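Local coordinates for CBS domain protein (Bacillus anthracis, PDB 3LQN) that is of unknown function but, as a CBS domain protein, probably acts as a regulatory module that may bind an adenosine-containing ligand, at the interface of chains A and B. Numbering follows the deposited sequence. Chains: chain A/B, CBS domain protein.

Contact 1 lies well away from the rest: the centres of its C-alpha atoms are about 27 Å from those of contact 2, 31 Å from contact 3 and 29 Å from contact 4. It joins helices 106-115 and 134-144 of chain A to helix 134-144 of chain B. Contacts 2, 3 and 4 form one cluster. The C-alpha centres of contacts 3 and 4 are about 7 Å apart, and they share A:Leu40 and B:Ile79. Contacts 2 and 4 are largely two-fold twins, with helix 36-46 supplied by opposite chains. The contacts thus fall in two separated regions, which would restrain relative rotation if the deposited pair is biological.

Contact 1: the interface of chains A and B. Residues chain A 110, 113, 134, 137-138; chain B 134-135, 138.
A:Leu138 and B:Leu138 meet across the two-fold relation between the chains. Both lie on helix 134-144, in the second CBS domain of each chain, and form a helix-to-helix patch that probably helps pair the chains. The apolar contact is centred on these leucines. Their side chains cross at about a right angle, and the two CD2 methyls are 3.4 Å apart, tighter than usual. In each leucine CG stands anti to the carbonyl carbon (chi1 -75°), which points the branch at the partner helix. The CD2 methyl of B:Leu138 also meets A:Ile137 CG2 at 3.9 Å and A:Leu110 CD1 at 4.0 Å. Its other methyl, CD1, packs against the aliphatic stem of A:Arg134, 3.8 Å from CD. A:Leu138 CD1 touches the stem of B:Arg134 in the same way.

Hydrogen bonds within chain A fix A:Arg134. It is extended from CG to NE and grips the backbone oxygen A:Thr113 O side-on. NE donates at 2.9 Å, with 162° at the hydrogen, and NH2 adds a longer, more bent bond. The acceptor lies in the guanidinium plane. A:Thr113 OG1 in turn bonds A:Leu110 O, one helical turn earlier.

Water links the two chains. A:Arg134 NH1 and B:Arg134 NH1 each bond water 1 at 3.2 Å. The guanidinium of A:Arg134 also has B:Arg135 N over one face, 4.2 Å above the plane and toward the rim.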
# COMPACT_ATOMS: atom_id res chain seq x y z
N LEU A 110 11.17 7.15 10.54
CA LEU A 110 11.68 7.15 9.16
C LEU A 110 12.35 5.83 8.82
O LEU A 110 12.07 5.22 7.79
CB LEU A 110 12.69 8.27 8.96
CG LEU A 110 13.53 8.18 7.67
CD1 LEU A 110 12.66 8.27 6.45
CD2 LEU A 110 14.52 9.29 7.71
N THR A 113 9.82 2.99 8.52
CA THR A 113 8.93 3.04 7.36
C THR A 113 9.59 2.53 6.05
O THR A 113 8.88 2.25 5.09
CB THR A 113 8.33 4.43 7.05
OG1 THR A 113 9.38 5.38 6.81
CG2 THR A 113 7.45 4.89 8.15
N ARG A 134 3.77 6.06 5.70
CA ARG A 134 4.85 6.59 4.92
C ARG A 134 4.59 7.98 4.42
O ARG A 134 5.51 8.78 4.38
CB ARG A 134 5.11 5.70 3.69
CG ARG A 134 5.71 4.41 4.09
CD ARG A 134 5.84 3.59 2.85
NE ARG A 134 6.81 2.54 3.06
CZ ARG A 134 6.90 1.51 2.24
NH1 ARG A 134 6.08 1.45 1.21
NH2 ARG A 134 7.79 0.57 2.48
N ILE A 137 5.80 10.70 6.78
CA ILE A 137 7.26 10.86 6.77
C ILE A 137 7.78 11.57 5.50
O ILE A 137 8.68 12.43 5.55
CB ILE A 137 7.97 9.51 7.01
CG1 ILE A 137 7.99 9.20 8.51
CG2 ILE A 137 9.40 9.60 6.57
CD1 ILE A 137 6.75 8.60 9.04
N LEU A 138 7.18 11.24 4.37
CA LEU A 138 7.63 11.75 3.08
C LEU A 138 7.20 13.19 2.91
O LEU A 138 7.91 13.99 2.30
CB LEU A 138 7.07 10.89 1.93
CG LEU A 138 7.73 9.53 1.71
CD1 LEU A 138 6.75 8.54 1.00
CD2 LEU A 138 9.02 9.64 0.95
N ARG B 134 7.53 4.07 -3.18
CA ARG B 134 7.94 4.88 -2.06
C ARG B 134 9.15 4.34 -1.36
O ARG B 134 9.99 5.11 -0.92
CB ARG B 134 6.80 4.98 -1.03
CG ARG B 134 5.70 5.82 -1.54
CD ARG B 134 4.62 5.79 -0.52
NE ARG B 134 3.73 6.91 -0.71
CZ ARG B 134 2.55 6.96 -0.14
NH1 ARG B 134 2.17 5.95 0.62
NH2 ARG B 134 1.76 8.00 -0.35
N ARG B 135 9.25 3.03 -1.20
CA ARG B 135 10.40 2.49 -0.47
C ARG B 135 11.72 2.96 -1.04
O ARG B 135 12.58 3.41 -0.30
CB ARG B 135 10.36 0.97 -0.41
CG ARG B 135 11.58 0.39 0.26
CD ARG B 135 11.42 -1.08 0.53
NE ARG B 135 12.51 -1.57 1.36
CZ ARG B 135 13.73 -1.87 0.91
NH1 ARG B 135 14.01 -1.73 -0.38
NH2 ARG B 135 14.65 -2.30 1.75
N LEU B 138 12.49 6.40 0.01
CA LEU B 138 12.71 6.48 1.45
C LEU B 138 14.03 5.84 1.83
O LEU B 138 14.71 6.29 2.74
CB LEU B 138 11.56 5.81 2.22
CG LEU B 138 10.24 6.58 2.30
CD1 LEU B 138 9.04 5.62 2.52
CD2 LEU B 138 10.26 7.65 3.35
O HOH W 1 3.33 2.98 0.74

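Contact 2: the interface of chains A and B. Residues chain A 70-71, 74, 79; chain B 40-41, 44.
B:Val44 packs from helix 36-46 against A:Leu70, A:Asp71 and A:Ile79, with A:Leu74 near its CG1. A:Ile79 reaches toward it tip to tip, with CD1 3.7 Å from B:Val44 CG2. A:Leu70 crosses the valine at about a right angle and offers CB to the same methyl at 3.8 Å. The other valine branch, CG1, is anti to the backbone N (chi1 174°). That places it beside A:Asp71, whose side chain runs past it in the opposite direction. Here the carboxylate oxygen A:Asp71 OD1 is 3.4 Å from B:Val44 CG1.

The same oxygen bonds water 2 at 2.7 Å. This water also bonds the backbone oxygen B:Val44 O at 2.7 Å, so it bridges helix 66-72 of one chain and helix 36-46 of the other. A:Leu74 and B:Leu41 cross at about a right angle, and their CD1 methyls are tightly packed at 3.5 Å. B:Leu40 crosses A:Ile79 in a similar way, its CD2 being 4.1 Å from A:Ile79 CG1.

The patch docks helix 36-46 onto the neighbouring chain and probably helps hold two CBS domain chains together.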
# COMPACT_ATOMS: atom_id res chain seq x y z
N LEU A 70 -6.76 -12.06 1.30
CA LEU A 70 -6.79 -12.71 -0.02
C LEU A 70 -5.73 -13.86 -0.11
O LEU A 70 -6.01 -14.92 -0.63
CB LEU A 70 -6.56 -11.68 -1.13
CG LEU A 70 -7.65 -10.59 -1.13
CD1 LEU A 70 -7.28 -9.53 -2.21
CD2 LEU A 70 -9.04 -11.23 -1.39
N ASP A 71 -4.57 -13.66 0.51
CA ASP A 71 -3.53 -14.73 0.53
C ASP A 71 -4.09 -15.96 1.25
O ASP A 71 -3.76 -17.11 0.94
CB ASP A 71 -2.29 -14.25 1.30
CG ASP A 71 -1.43 -13.30 0.48
OD1 ASP A 71 -1.74 -13.13 -0.71
OD2 ASP A 71 -0.47 -12.73 1.01
N LEU A 74 -6.12 -18.01 -1.21
CA LEU A 74 -5.52 -18.16 -2.54
C LEU A 74 -5.57 -19.65 -2.95
O LEU A 74 -4.84 -20.48 -2.42
CB LEU A 74 -4.09 -17.68 -2.54
CG LEU A 74 -3.30 -17.94 -3.84
CD1 LEU A 74 -3.99 -17.24 -5.01
CD2 LEU A 74 -1.88 -17.52 -3.76
N ILE A 79 -9.29 -17.18 -6.49
CA ILE A 79 -9.33 -16.68 -5.11
C ILE A 79 -10.60 -17.29 -4.54
O ILE A 79 -11.69 -17.07 -5.09
CB ILE A 79 -9.38 -15.15 -5.06
CG1 ILE A 79 -8.11 -14.50 -5.68
CG2 ILE A 79 -9.57 -14.69 -3.60
CD1 ILE A 79 -6.69 -14.83 -4.96
N LEU B 40 -7.36 -10.22 -10.44
CA LEU B 40 -7.20 -10.29 -8.99
C LEU B 40 -6.23 -11.41 -8.63
O LEU B 40 -5.40 -11.28 -7.72
CB LEU B 40 -8.58 -10.49 -8.32
CG LEU B 40 -8.49 -10.47 -6.80
CD1 LEU B 40 -8.12 -9.04 -6.26
CD2 LEU B 40 -9.88 -10.86 -6.25
N LEU B 41 -6.28 -12.51 -9.39
CA LEU B 41 -5.34 -13.58 -9.11
C LEU B 41 -3.88 -13.17 -9.40
O LEU B 41 -2.96 -13.52 -8.65
CB LEU B 41 -5.74 -14.83 -9.94
CG LEU B 41 -5.07 -16.15 -9.59
CD1 LEU B 41 -5.34 -16.57 -8.17
CD2 LEU B 41 -5.58 -17.24 -10.58
N VAL B 44 -2.77 -10.95 -6.55
CA VAL B 44 -2.49 -11.67 -5.31
C VAL B 44 -1.26 -12.54 -5.44
O VAL B 44 -0.45 -12.63 -4.50
CB VAL B 44 -3.70 -12.52 -4.88
CG1 VAL B 44 -3.38 -13.42 -3.62
CG2 VAL B 44 -4.93 -11.63 -4.59
O HOH W 2 -0.52 -11.20 -2.17

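Contact 3: the interface of chains A and B. Residues chain A 40, 81, 84; chain B 79, 81.
A:Phe81 and B:Phe81 face each other from the starts of the two 3-10 helices 81-86, each with a helical backbone (phi -61°, psi -25°). This is an aromatic contact at the two-fold relation between the two CBS domain chains, and it probably helps hold the pair together. In both residues CG is anti to the carbonyl carbon (chi1 -69°), which turns the rings toward each other. The rings stack nearly parallel. The modelled centroid separation of 2.8 Å is shorter than a real stack allows, and several ring carbons clash. The stacked arrangement is therefore plausible, but its exact spacing is doubtful. The side chains themselves come in at about a right angle to each other, although their rings lie face to face.

B:Phe81 has its own B:Ile79 over the opposite face, with CG2 set toward the rim. As modelled, its ring lies between an isoleucine of its own chain and the phenylalanine of the partner.

Leucines of chain A close in on the stack. A:Leu84, on the same 3-10 helix as A:Phe81, puts CD1 in the plane of that ring at its edge. As modelled, the same methyl touches B:Phe81 CE2 at 3.8 Å. A:Leu40 belongs to helix 36-46 and approaches B:Phe81 from the opposite direction. It also crosses B:Ile79 at about a right angle. Its CD2 methyl lies in the plane of the B:Phe81 ring, at the edge, 3.4 Å from CZ.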
# COMPACT_ATOMS: atom_id res chain seq x y z
N LEU A 40 -12.98 -8.01 5.91
CA LEU A 40 -12.68 -7.54 4.55
C LEU A 40 -13.61 -6.37 4.21
O LEU A 40 -13.20 -5.39 3.57
CB LEU A 40 -12.83 -8.70 3.55
CG LEU A 40 -12.44 -8.29 2.13
CD1 LEU A 40 -10.89 -8.00 2.02
CD2 LEU A 40 -12.79 -9.46 1.19
N PHE A 81 -13.23 -17.21 -2.43
CA PHE A 81 -13.98 -16.33 -1.54
C PHE A 81 -15.05 -17.05 -0.67
O PHE A 81 -15.42 -16.54 0.38
CB PHE A 81 -14.62 -15.15 -2.29
CG PHE A 81 -13.61 -14.14 -2.81
CD1 PHE A 81 -12.85 -13.39 -1.93
CD2 PHE A 81 -13.40 -13.98 -4.16
CE1 PHE A 81 -11.91 -12.48 -2.40
CE2 PHE A 81 -12.49 -13.09 -4.64
CZ PHE A 81 -11.74 -12.33 -3.77
N LEU A 84 -14.31 -17.44 3.00
CA LEU A 84 -14.24 -16.38 4.00
C LEU A 84 -15.25 -16.55 5.10
O LEU A 84 -14.97 -16.20 6.23
CB LEU A 84 -14.41 -14.97 3.40
CG LEU A 84 -13.31 -14.61 2.38
CD1 LEU A 84 -13.83 -13.35 1.63
CD2 LEU A 84 -11.99 -14.40 3.13
N ILE B 79 -18.91 -8.10 0.20
CA ILE B 79 -18.11 -7.92 -1.01
C ILE B 79 -18.65 -8.95 -1.98
O ILE B 79 -18.66 -10.15 -1.68
CB ILE B 79 -16.62 -8.15 -0.74
CG1 ILE B 79 -16.03 -7.15 0.30
CG2 ILE B 79 -15.84 -8.09 -2.06
CD1 ILE B 79 -16.07 -5.57 -0.11
N PHE B 81 -18.28 -11.04 -4.60
CA PHE B 81 -17.27 -11.69 -5.43
C PHE B 81 -17.84 -12.44 -6.66
O PHE B 81 -17.13 -12.65 -7.64
CB PHE B 81 -16.36 -12.63 -4.61
CG PHE B 81 -15.43 -11.89 -3.67
CD1 PHE B 81 -14.44 -11.07 -4.15
CD2 PHE B 81 -15.58 -12.00 -2.30
CE1 PHE B 81 -13.60 -10.39 -3.28
CE2 PHE B 81 -14.77 -11.34 -1.43
CZ PHE B 81 -13.76 -10.53 -1.92

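Contact 4: the interface of chains A and B. Residues chain A 40-41, 44-45; chain B 74, 77-79.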
# COMPACT_ATOMS: atom_id res chain seq x y z
N LEU A 40 -12.98 -8.01 5.91
CA LEU A 40 -12.68 -7.54 4.55
C LEU A 40 -13.61 -6.37 4.21
O LEU A 40 -13.20 -5.39 3.57
CB LEU A 40 -12.83 -8.70 3.55
CG LEU A 40 -12.44 -8.29 2.13
CD1 LEU A 40 -10.89 -8.00 2.02
CD2 LEU A 40 -12.79 -9.46 1.19
N LEU A 41 -14.86 -6.44 4.68
CA LEU A 41 -15.75 -5.33 4.41
C LEU A 41 -15.31 -4.03 5.12
O LEU A 41 -15.40 -2.93 4.56
CB LEU A 41 -17.20 -5.73 4.83
CG LEU A 41 -18.34 -4.83 4.38
CD1 LEU A 41 -18.42 -4.73 2.87
CD2 LEU A 41 -19.66 -5.39 4.95
N VAL A 44 -12.39 -2.64 3.17
CA VAL A 44 -12.76 -2.01 1.91
C VAL A 44 -13.54 -0.73 2.14
O VAL A 44 -13.33 0.27 1.43
CB VAL A 44 -13.58 -2.97 1.03
CG1 VAL A 44 -14.12 -2.27 -0.28
CG2 VAL A 44 -12.75 -4.22 0.65
N LYS A 45 -14.49 -0.78 3.08
CA LYS A 45 -15.33 0.39 3.37
C LYS A 45 -14.54 1.55 3.93
O LYS A 45 -14.85 2.72 3.63
CB LYS A 45 -16.50 0.04 4.29
CG LYS A 45 -17.60 -0.76 3.58
CD LYS A 45 -18.80 -1.00 4.52
CE LYS A 45 -19.49 0.30 4.82
NZ LYS A 45 -20.50 0.15 5.91
N LEU B 74 -18.20 -3.79 -4.21
CA LEU B 74 -18.61 -3.48 -2.85
C LEU B 74 -20.16 -3.42 -2.79
O LEU B 74 -20.77 -2.48 -3.29
CB LEU B 74 -18.04 -2.16 -2.39
CG LEU B 74 -18.54 -1.65 -1.03
CD1 LEU B 74 -18.20 -2.65 0.06
CD2 LEU B 74 -18.00 -0.30 -0.68
N GLU B 77 -24.03 -5.16 1.92
CA GLU B 77 -23.82 -6.08 3.04
C GLU B 77 -22.65 -7.06 2.90
O GLU B 77 -22.36 -7.83 3.82
CB GLU B 77 -25.10 -6.95 3.23
CG GLU B 77 -26.43 -6.20 3.10
CD GLU B 77 -27.62 -7.13 3.27
OE1 GLU B 77 -27.50 -8.33 2.92
OE2 GLU B 77 -28.68 -6.68 3.75
N ARG B 78 -21.99 -7.06 1.74
CA ARG B 78 -20.91 -8.00 1.54
C ARG B 78 -20.12 -7.57 0.31
O ARG B 78 -20.58 -6.76 -0.48
CB ARG B 78 -21.47 -9.40 1.33
CG ARG B 78 -22.62 -9.44 0.35
CD ARG B 78 -23.23 -10.82 0.29
NE ARG B 78 -22.29 -11.77 -0.28
CZ ARG B 78 -22.26 -12.10 -1.56
NH1 ARG B 78 -23.13 -11.58 -2.42
NH2 ARG B 78 -21.38 -12.97 -1.98
N ILE B 79 -18.91 -8.10 0.20
CA ILE B 79 -18.11 -7.92 -1.01
C ILE B 79 -18.65 -8.95 -1.98
O ILE B 79 -18.66 -10.15 -1.68
CB ILE B 79 -16.62 -8.15 -0.74
CG1 ILE B 79 -16.03 -7.15 0.30
CG2 ILE B 79 -15.84 -8.09 -2.06
CD1 ILE B 79 -16.07 -5.57 -0.11
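This is an apolar helix-to-loop interface between two copies of the chain, formed where A:Leu41 and A:Val44 meet B:Leu74 and B:Ile79. It probably helps hold the pair together, as the two-fold counterpart of the docking made by helix 36-46 of chain B.

A:Leu41 contributes much of the buried surface. Its CG is anti to the backbone N (chi1 -168°), and the two methyls part from there to different neighbours. CD1 meets B:Leu74 CD1 at 3.5 Å, a tight pair, and the two leucines cross at about a right angle. The same methyl lies 3.9 Å from B:Ile79 CD1, and these two side chains run past each other in opposite directions. CD2 instead rests near the backbone of B:Glu77, 3.8 Å from its O. B:Glu77 is poorly ordered, so this contact is less certain.

A:Val44 meets B:Ile79 tip to tip, with CG2 3.7 Å from CD1. It slides antiparallel past B:Leu74, with CG1 4.1 Å from CD1. A:Lys45 adds its aliphatic stem: CG lies 4.0 Å from B:Leu74 CD1, so this methyl meets the lysine stem as well as A:Leu41, both on the same side of it.

In the fold, the chain A side is one face of helix 36-46. The chain B side is the loop that follows helix 66-72 and leads to the short helical turn 81-86.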